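Local coordinates for regulatory protein ASNC (Escherichia coli, PDB 2CG4) that binds DNA in a sequence-specific manner to activate transcription of asnA and to regulate that of its own gene, and binds asparagine as a small-molecule ligand, at residues R11-L14 with E15-G19; I57-P61 with K62-Y66; H121-I124 with N125-T129. The protein carries 1 engineered substitution. All coordinates share one frame; numbering follows the deposited sequence.

The three contacts illustrate how short-range packing changes with its place in a fold. Interactions 1 and 3 both lie within single helices, 8-19 and 116-127, and are partly buried, whereas interaction 2 is a surface contact at the end of strand 52-59 and in the loop after it. Interaction 1 combines regular backbone bonds with leucine, isoleucine and methionine packing; interaction 2 gathers mostly weak bonds around a turn, with magnesium bound farther back, on the strand; interaction 3 widens its helical turn next to bound asparagine. Interactions 1 and 2 both belong to the AsnC-type helix-turn-helix region and touch the same second subunit, while interaction 3, its centre about 41 Å from that of interaction 1, belongs to the ligand-binding domain.

Interaction 1: residues R11-L14 with E15-G19; sequences RGIL and EALMG
Ile13 turns its CG2 methyl anti to the backbone N, beside its own carbonyl carbon, and Leu17 sets CG beside its backbone N (chi1 -64°); these two choices bring Ile13 CG2 to 3.6 Å from Leu17 CD1. The two side chains run side by side, pointing the same way, one helical turn apart. Along the backbone the regular alpha-helical spacing is kept. Glu15 N donates to Arg11 O at 2.9 Å in an almost perfectly straight bond, and Ala16 N reaches Gly12 O at 3.2 Å. Leu17 N completes the series on Ile13 O, again at 2.9 Å. The pair sits on helix 8-19, the first helix of the AsnC-type helix-turn-helix domain, and the same Ile13 and Leu17 side chains pack on Val43 of helix 36-49, joining two helices of the DNA-binding unit. On a neighbouring flank the contact between Met18 and Leu14 is looser: Met18 SD passes Leu14 CB at 4.5 Å, and the bond from Met18 N to Leu14 O is weak. Leu14 packs on Met46 of its own chain and, with Leu17, on Ile57 of a second subunit, while Met18 meets Val59 of that subunit.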
loop_
_atom_site.group_PDB
_atom_site.type_symbol
_atom_site.label_atom_id
_atom_site.label_comp_id
_atom_site.label_asym_id
_atom_site.label_seq_id
_atom_site.Cartn_x
_atom_site.Cartn_y
_atom_site.Cartn_z
ATOM N N ARG A 11 28.062 34.323 -6.064
ATOM C CA ARG A 11 26.727 34.232 -5.486
ATOM C C ARG A 11 25.968 35.547 -5.613
ATOM O O ARG A 11 24.775 35.558 -5.922
ATOM C CB ARG A 11 26.799 33.811 -4.018
ATOM C CG ARG A 11 27.165 32.351 -3.813
ATOM C CD ARG A 11 27.363 32.020 -2.344
ATOM N NE ARG A 11 27.951 30.695 -2.173
ATOM C CZ ARG A 11 29.251 30.464 -2.001
ATOM N NH1 ARG A 11 30.115 31.474 -1.965
ATOM N NH2 ARG A 11 29.693 29.220 -1.860
ATOM N N GLY A 12 26.659 36.655 -5.366
ATOM C CA GLY A 12 26.047 37.975 -5.461
ATOM C C GLY A 12 25.553 38.264 -6.864
ATOM O O GLY A 12 24.470 38.823 -7.054
ATOM N N ILE A 13 26.352 37.878 -7.849
ATOM C CA ILE A 13 25.980 38.028 -9.251
ATOM C C ILE A 13 24.764 37.176 -9.587
ATOM O O ILE A 13 23.839 37.646 -10.252
ATOM C CB ILE A 13 27.145 37.663 -10.184
ATOM C CG1 ILE A 13 28.218 38.755 -10.134
ATOM C CG2 ILE A 13 26.649 37.461 -11.608
ATOM C CD1 ILE A 13 29.551 38.327 -10.706
ATOM N N LEU A 14 24.768 35.931 -9.112
ATOM C CA LEU A 14 23.701 34.977 -9.411
ATOM C C LEU A 14 22.360 35.405 -8.819
ATOM O O LEU A 14 21.353 35.400 -9.510
ATOM C CB LEU A 14 24.074 33.573 -8.930
ATOM C CG LEU A 14 25.031 32.771 -9.815
ATOM C CD1 LEU A 14 25.080 31.318 -9.378
ATOM C CD2 LEU A 14 24.661 32.879 -11.283
ATOM N N GLU A 15 22.350 35.788 -7.548
ATOM C CA GLU A 15 21.151 36.359 -6.943
ATOM C C GLU A 15 20.591 37.527 -7.765
ATOM O O GLU A 15 19.408 37.544 -8.120
ATOM C CB GLU A 15 21.430 36.815 -5.514
ATOM C CG GLU A 15 20.184 36.875 -4.647
ATOM C CD GLU A 15 20.344 37.788 -3.447
ATOM O OE1 GLU A 15 19.324 38.354 -2.992
ATOM O OE2 GLU A 15 21.484 37.939 -2.957
ATOM N N ALA A 16 21.449 38.496 -8.069
ATOM C CA ALA A 16 21.085 39.606 -8.943
ATOM C C ALA A 16 20.455 39.177 -10.276
ATOM O O ALA A 16 19.368 39.649 -10.616
ATOM C CB ALA A 16 22.286 40.493 -9.186
ATOM N N LEU A 17 21.133 38.306 -11.026
ATOM C CA LEU A 17 20.724 37.989 -12.402
ATOM C C LEU A 17 19.659 36.901 -12.434
ATOM O O LEU A 17 19.105 36.574 -13.494
ATOM C CB LEU A 17 21.920 37.543 -13.255
ATOM C CG LEU A 17 23.069 38.516 -13.547
ATOM C CD1 LEU A 17 24.187 37.791 -14.278
ATOM C CD2 LEU A 17 22.595 39.726 -14.353
ATOM N N MET A 18 19.384 36.324 -11.271
ATOM C CA MET A 18 18.357 35.312 -11.175
ATOM C C MET A 18 17.000 35.976 -10.994
ATOM O O MET A 18 15.976 35.430 -11.402
ATOM C CB MET A 18 18.670 34.322 -10.047
ATOM C CG MET A 18 19.365 33.057 -10.539
ATOM S SD MET A 18 19.908 31.928 -9.239
ATOM C CE MET A 18 19.246 32.733 -7.771
ATOM N N GLY A 19 17.013 37.169 -10.400
ATOM C CA GLY A 19 15.815 37.989 -10.240
ATOM C C GLY A 19 15.529 38.863 -11.449
ATOM O O GLY A 19 14.371 39.174 -11.739
#

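Interaction 2: residues I57-P61 with K62-Y66; sequences IDVSP and KQLGY. With MG (magnesium ion), chain D.
Val59 and Leu64 meet through one methyl each, CG1 to CD1 at 3.5 Å, their side chains crossing at about a right angle where the chain leaves strand 52-59 and doubles back. Leu64 places CG beside its backbone N (chi1 -76°), and this sends CD1 past the Ser60 carbonyl oxygen toward the valine. Ser60 takes the other course: OG stands anti to the backbone N (chi1 158°), swung forward along the chain, where it receives a long, weak but fairly straight bond from Gln63 N at 3.4 Å. Gln63 CB rests 3.7 Å from the same hydroxyl oxygen. Within the strand Asp58 OD2 binds magnesium at 2.2 Å, sharing it with Asp58 of a second subunit, whose Arg56 forms a salt bridge to Asp58 OD1. Pro61 O is the busiest acceptor of the turn. Tyr66 N donates to it at 2.9 Å, tilted from the carbonyl plane. The Tyr66 ring also turns its edge to this oxygen, which lies in the ring plane 3.0 Å from CD1, while Pro61 CB and Tyr66 CB pack at 4.0 Å. Between them Lys62 to Gly65 form a type I beta turn closed by Gly65 N on Lys62 O; Gly65 has a positive phi, at which a side chain would press on the preceding carbonyl. Beyond the turn, Arg114 makes a cation-pi contact with the Tyr66 ring. Leu64 N is divided between two carbonyls, Ser60 O at 3.2 Å and Pro61 O, and both bonds are weak. The turn is thus held largely by weak N-H bonds shared among the oxygens of Ser60 and Pro61, with Tyr66 N to Pro61 O and Gly65 N to Lys62 O as its ordinary backbone bonds.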
loop_
_atom_site.group_PDB
_atom_site.type_symbol
_atom_site.label_atom_id
_atom_site.label_comp_id
_atom_site.label_asym_id
_atom_site.label_seq_id
_atom_site.Cartn_x
_atom_site.Cartn_y
_atom_site.Cartn_z
ATOM N N ILE A 57 12.922 34.351 -20.718
ATOM C CA ILE A 57 11.710 34.797 -20.035
ATOM C C ILE A 57 11.071 33.615 -19.333
ATOM O O ILE A 57 11.010 32.510 -19.891
ATOM C CB ILE A 57 10.663 35.480 -20.965
ATOM C CG1 ILE A 57 10.105 34.488 -21.989
ATOM C CG2 ILE A 57 11.245 36.733 -21.637
ATOM C CD1 ILE A 57 8.629 34.671 -22.283
ATOM N N ASP A 58 10.620 33.852 -18.100
ATOM C CA ASP A 58 9.743 32.925 -17.402
ATOM C C ASP A 58 8.276 33.161 -17.745
ATOM O O ASP A 58 7.799 34.299 -17.795
ATOM C CB ASP A 58 9.945 33.017 -15.888
ATOM C CG ASP A 58 11.288 32.467 -15.439
ATOM O OD1 ASP A 58 11.828 32.974 -14.434
ATOM O OD2 ASP A 58 11.804 31.532 -16.086
ATOM N N VAL A 59 7.569 32.063 -17.967
ATOM C CA VAL A 59 6.185 32.080 -18.407
ATOM C C VAL A 59 5.311 31.456 -17.313
ATOM O O VAL A 59 5.818 30.759 -16.437
ATOM C CB VAL A 59 6.059 31.314 -19.748
ATOM C CG1 VAL A 59 4.889 30.359 -19.734
ATOM C CG2 VAL A 59 5.962 32.286 -20.912
ATOM N N SER A 60 4.011 31.716 -17.343
ATOM C CA SER A 60 3.103 31.099 -16.375
ATOM C C SER A 60 2.081 30.215 -17.060
ATOM O O SER A 60 1.171 30.721 -17.713
ATOM C CB SER A 60 2.378 32.160 -15.540
ATOM O OG SER A 60 1.185 31.633 -14.980
ATOM N N PRO A 61 2.220 28.885 -16.901
ATOM C CA PRO A 61 1.444 27.924 -17.683
ATOM C C PRO A 61 -0.043 28.051 -17.387
ATOM O O PRO A 61 -0.873 27.825 -18.266
ATOM C CB PRO A 61 1.959 26.566 -17.187
ATOM C CG PRO A 61 3.271 26.857 -16.544
ATOM C CD PRO A 61 3.124 28.217 -15.952
ATOM N N LYS A 62 -0.356 28.405 -16.144
ATOM C CA LYS A 62 -1.723 28.554 -15.667
ATOM C C LYS A 62 -2.455 29.681 -16.398
ATOM O O LYS A 62 -3.607 29.520 -16.822
ATOM C CB LYS A 62 -1.696 28.809 -14.157
ATOM C CG LYS A 62 -2.976 29.335 -13.549
ATOM C CD LYS A 62 -2.659 30.071 -12.242
ATOM C CE LYS A 62 -3.923 30.414 -11.451
ATOM N NZ LYS A 62 -3.629 30.698 -10.011
ATOM N N GLN A 63 -1.778 30.818 -16.545
ATOM C CA GLN A 63 -2.333 31.956 -17.266
ATOM C C GLN A 63 -2.338 31.716 -18.775
ATOM O O GLN A 63 -2.907 32.503 -19.542
ATOM C CB GLN A 63 -1.572 33.235 -16.924
ATOM C CG GLN A 63 -2.421 34.262 -16.202
ATOM C CD GLN A 63 -2.461 34.048 -14.703
ATOM O OE1 GLN A 63 -1.590 34.524 -13.972
ATOM N NE2 GLN A 63 -3.477 33.332 -14.236
ATOM N N LEU A 64 -1.715 30.616 -19.189
ATOM C CA LEU A 64 -1.839 30.119 -20.556
ATOM C C LEU A 64 -2.904 29.032 -20.661
ATOM O O LEU A 64 -3.103 28.440 -21.727
ATOM C CB LEU A 64 -0.494 29.606 -21.064
ATOM C CG LEU A 64 0.517 30.689 -21.450
ATOM C CD1 LEU A 64 1.924 30.122 -21.557
ATOM C CD2 LEU A 64 0.106 31.364 -22.758
ATOM N N GLY A 65 -3.587 28.775 -19.548
ATOM C CA GLY A 65 -4.719 27.855 -19.531
ATOM C C GLY A 65 -4.338 26.399 -19.314
ATOM O O GLY A 65 -5.060 25.490 -19.727
ATOM N N TYR A 66 -3.199 26.171 -18.667
ATOM C CA TYR A 66 -2.872 24.841 -18.159
ATOM C C TYR A 66 -3.421 24.642 -16.746
ATOM O O TYR A 66 -2.733 24.873 -15.753
ATOM C CB TYR A 66 -1.364 24.601 -18.216
ATOM C CG TYR A 66 -0.823 24.534 -19.635
ATOM C CD1 TYR A 66 -0.507 25.690 -20.343
ATOM C CD2 TYR A 66 -0.637 23.314 -20.266
ATOM C CE1 TYR A 66 -0.016 25.626 -21.631
ATOM C CE2 TYR A 66 -0.150 23.241 -21.557
ATOM C CZ TYR A 66 0.158 24.395 -22.231
ATOM O OH TYR A 66 0.642 24.307 -23.512
HETATM MG MG MG D . 13.884 30.804 -16.109
#

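Interaction 3: residues H121-I124 with N125-T129; sequences HVLI and NKIQT. With ASN (asparagine), chain C.
Asn125 lays its CB over one face of the His121 imidazole, 4.2 Å from the ring centroid, in a CH-pi contact offset toward the ring's rim. The two side chains cross at about a right angle, with ring and amide planes 52° apart. His121 holds CG anti to its backbone N (chi1 174°) and beside the carbonyl carbon, which puts the ring next to the Asn125 side chain. Asn125 N donates to His121 O at 2.9 Å, and its ND2 returns to the same oxygen in a weak bond. At the next residue, Val122 O is gripped twice, by Lys126 N at 2.8 Å and by Ile127 N at 2.9 Å, the two donors coming from opposite faces of the carbonyl plane. The second bond spans five residues and marks a pi-type widening at 125-127. Val122 CG1 meets Ile127 CD1 at 3.6 Å, and Leu123 CD2 approaches the same methyl more loosely. Farther along, Thr129 OG1 donates to Asn125 O at 2.8 Å from above the carbonyl plane, and its CG2 lies 3.3 Å from Ile124 O. The side chains of Leu123 and Gln128 border the bound asparagine, with the leucine's CD1 4.0 Å from the ligand OXT. Thr136 and Thr138 of this chain and Thr101, Gly103, Tyr105 and Ser106 of a third subunit supply hydrogen bonds to that ligand, so the site lies between subunits. Lys126 extends to a salt bridge with Glu94, beside which Val122 also packs. Helix 116-127 thus packs on the antiparallel sheet of this ferredoxin-like (βαββαβ) ligand-binding domain, here against strand 133-147, with Leu123 on Thr136 and Thr138 and Ile127 on Thr136, while Ile124 faces Tyr100 of the third subunit.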
loop_
_atom_site.group_PDB
_atom_site.type_symbol
_atom_site.label_atom_id
_atom_site.label_comp_id
_atom_site.label_asym_id
_atom_site.label_seq_id
_atom_site.Cartn_x
_atom_site.Cartn_y
_atom_site.Cartn_z
ATOM N N HIS A 121 -6.900 12.104 -22.785
ATOM C CA HIS A 121 -6.439 11.740 -24.130
ATOM C C HIS A 121 -4.951 11.379 -24.144
ATOM O O HIS A 121 -4.560 10.381 -24.748
ATOM C CB HIS A 121 -6.731 12.864 -25.141
ATOM C CG HIS A 121 -6.161 12.613 -26.508
ATOM N ND1 HIS A 121 -6.799 11.835 -27.452
ATOM C CD2 HIS A 121 -5.001 13.020 -27.082
ATOM C CE1 HIS A 121 -6.058 11.775 -28.545
ATOM N NE2 HIS A 121 -4.962 12.486 -28.347
ATOM N N VAL A 122 -4.131 12.185 -23.474
ATOM C CA VAL A 122 -2.700 11.879 -23.317
ATOM C C VAL A 122 -2.428 10.554 -22.580
ATOM O O VAL A 122 -1.758 9.676 -23.121
ATOM C CB VAL A 122 -1.924 13.034 -22.627
ATOM C CG1 VAL A 122 -0.453 12.679 -22.474
ATOM C CG2 VAL A 122 -2.081 14.328 -23.418
ATOM N N LEU A 123 -2.945 10.405 -21.360
ATOM C CA LEU A 123 -2.829 9.127 -20.641
ATOM C C LEU A 123 -3.115 7.921 -21.529
ATOM O O LEU A 123 -2.282 7.022 -21.654
ATOM C CB LEU A 123 -3.753 9.085 -19.429
ATOM C CG LEU A 123 -3.062 9.426 -18.118
ATOM C CD1 LEU A 123 -4.057 9.381 -16.980
ATOM C CD2 LEU A 123 -1.881 8.481 -17.877
ATOM N N ILE A 124 -4.302 7.910 -22.132
ATOM C CA ILE A 124 -4.807 6.734 -22.826
ATOM C C ILE A 124 -4.071 6.517 -24.144
ATOM O O ILE A 124 -3.666 5.403 -24.463
ATOM C CB ILE A 124 -6.336 6.823 -23.045
ATOM C CG1 ILE A 124 -7.059 6.946 -21.695
ATOM C CG2 ILE A 124 -6.846 5.599 -23.796
ATOM C CD1 ILE A 124 -8.579 7.033 -21.791
ATOM N N ASN A 125 -3.860 7.599 -24.888
ATOM C CA ASN A 125 -3.440 7.498 -26.279
ATOM C C ASN A 125 -1.952 7.729 -26.515
ATOM O O ASN A 125 -1.408 7.252 -27.513
ATOM C CB ASN A 125 -4.272 8.432 -27.151
ATOM C CG ASN A 125 -5.716 8.000 -27.232
ATOM O OD1 ASN A 125 -6.020 6.860 -27.591
ATOM N ND2 ASN A 125 -6.618 8.902 -26.877
ATOM N N LYS A 126 -1.296 8.444 -25.603
ATOM C CA LYS A 126 0.128 8.736 -25.766
ATOM C C LYS A 126 1.017 8.029 -24.747
ATOM O O LYS A 126 2.066 7.484 -25.106
ATOM C CB LYS A 126 0.385 10.246 -25.746
ATOM C CG LYS A 126 -0.229 10.994 -26.924
ATOM C CD LYS A 126 -0.129 12.500 -26.721
ATOM C CE LYS A 126 -0.798 13.277 -27.845
ATOM N NZ LYS A 126 -0.256 14.663 -27.951
ATOM N N ILE A 127 0.607 8.039 -23.483
ATOM C CA ILE A 127 1.435 7.485 -22.410
ATOM C C ILE A 127 1.179 5.987 -22.219
ATOM O O ILE A 127 2.112 5.188 -22.137
ATOM C CB ILE A 127 1.222 8.243 -21.067
ATOM C CG1 ILE A 127 1.729 9.683 -21.172
ATOM C CG2 ILE A 127 1.906 7.515 -19.915
ATOM C CD1 ILE A 127 1.258 10.588 -20.044
ATOM N N GLN A 128 -0.094 5.617 -22.153
ATOM C CA GLN A 128 -0.503 4.263 -21.797
ATOM C C GLN A 128 -0.343 3.297 -22.971
ATOM O O GLN A 128 -0.382 2.065 -22.799
ATOM C CB GLN A 128 -1.966 4.292 -21.389
ATOM C CG GLN A 128 -2.318 3.418 -20.231
ATOM C CD GLN A 128 -3.246 4.112 -19.249
ATOM O OE1 GLN A 128 -2.892 4.318 -18.094
ATOM N NE2 GLN A 128 -4.439 4.471 -19.707
ATOM N N THR A 129 -0.199 3.860 -24.166
ATOM C CA THR A 129 0.040 3.056 -25.357
ATOM C C THR A 129 1.500 2.642 -25.406
ATOM O O THR A 129 1.840 1.706 -26.113
ATOM C CB THR A 129 -0.344 3.798 -26.665
ATOM O OG1 THR A 129 0.223 5.114 -26.666
ATOM C CG2 THR A 129 -1.855 3.907 -26.802
HETATM N N ASN C . -4.842 4.782 -12.687
HETATM C CA ASN C . -4.344 5.549 -13.866
HETATM C C ASN C . -3.573 6.780 -13.472
HETATM O O ASN C . -3.956 7.512 -12.552
HETATM C CB ASN C . -5.488 5.934 -14.787
HETATM C CG ASN C . -6.102 4.740 -15.451
HETATM O OD1 ASN C . -5.420 3.975 -16.135
HETATM N ND2 ASN C . -7.392 4.554 -15.240
HETATM O OXT ASN C . -2.536 7.032 -14.073
#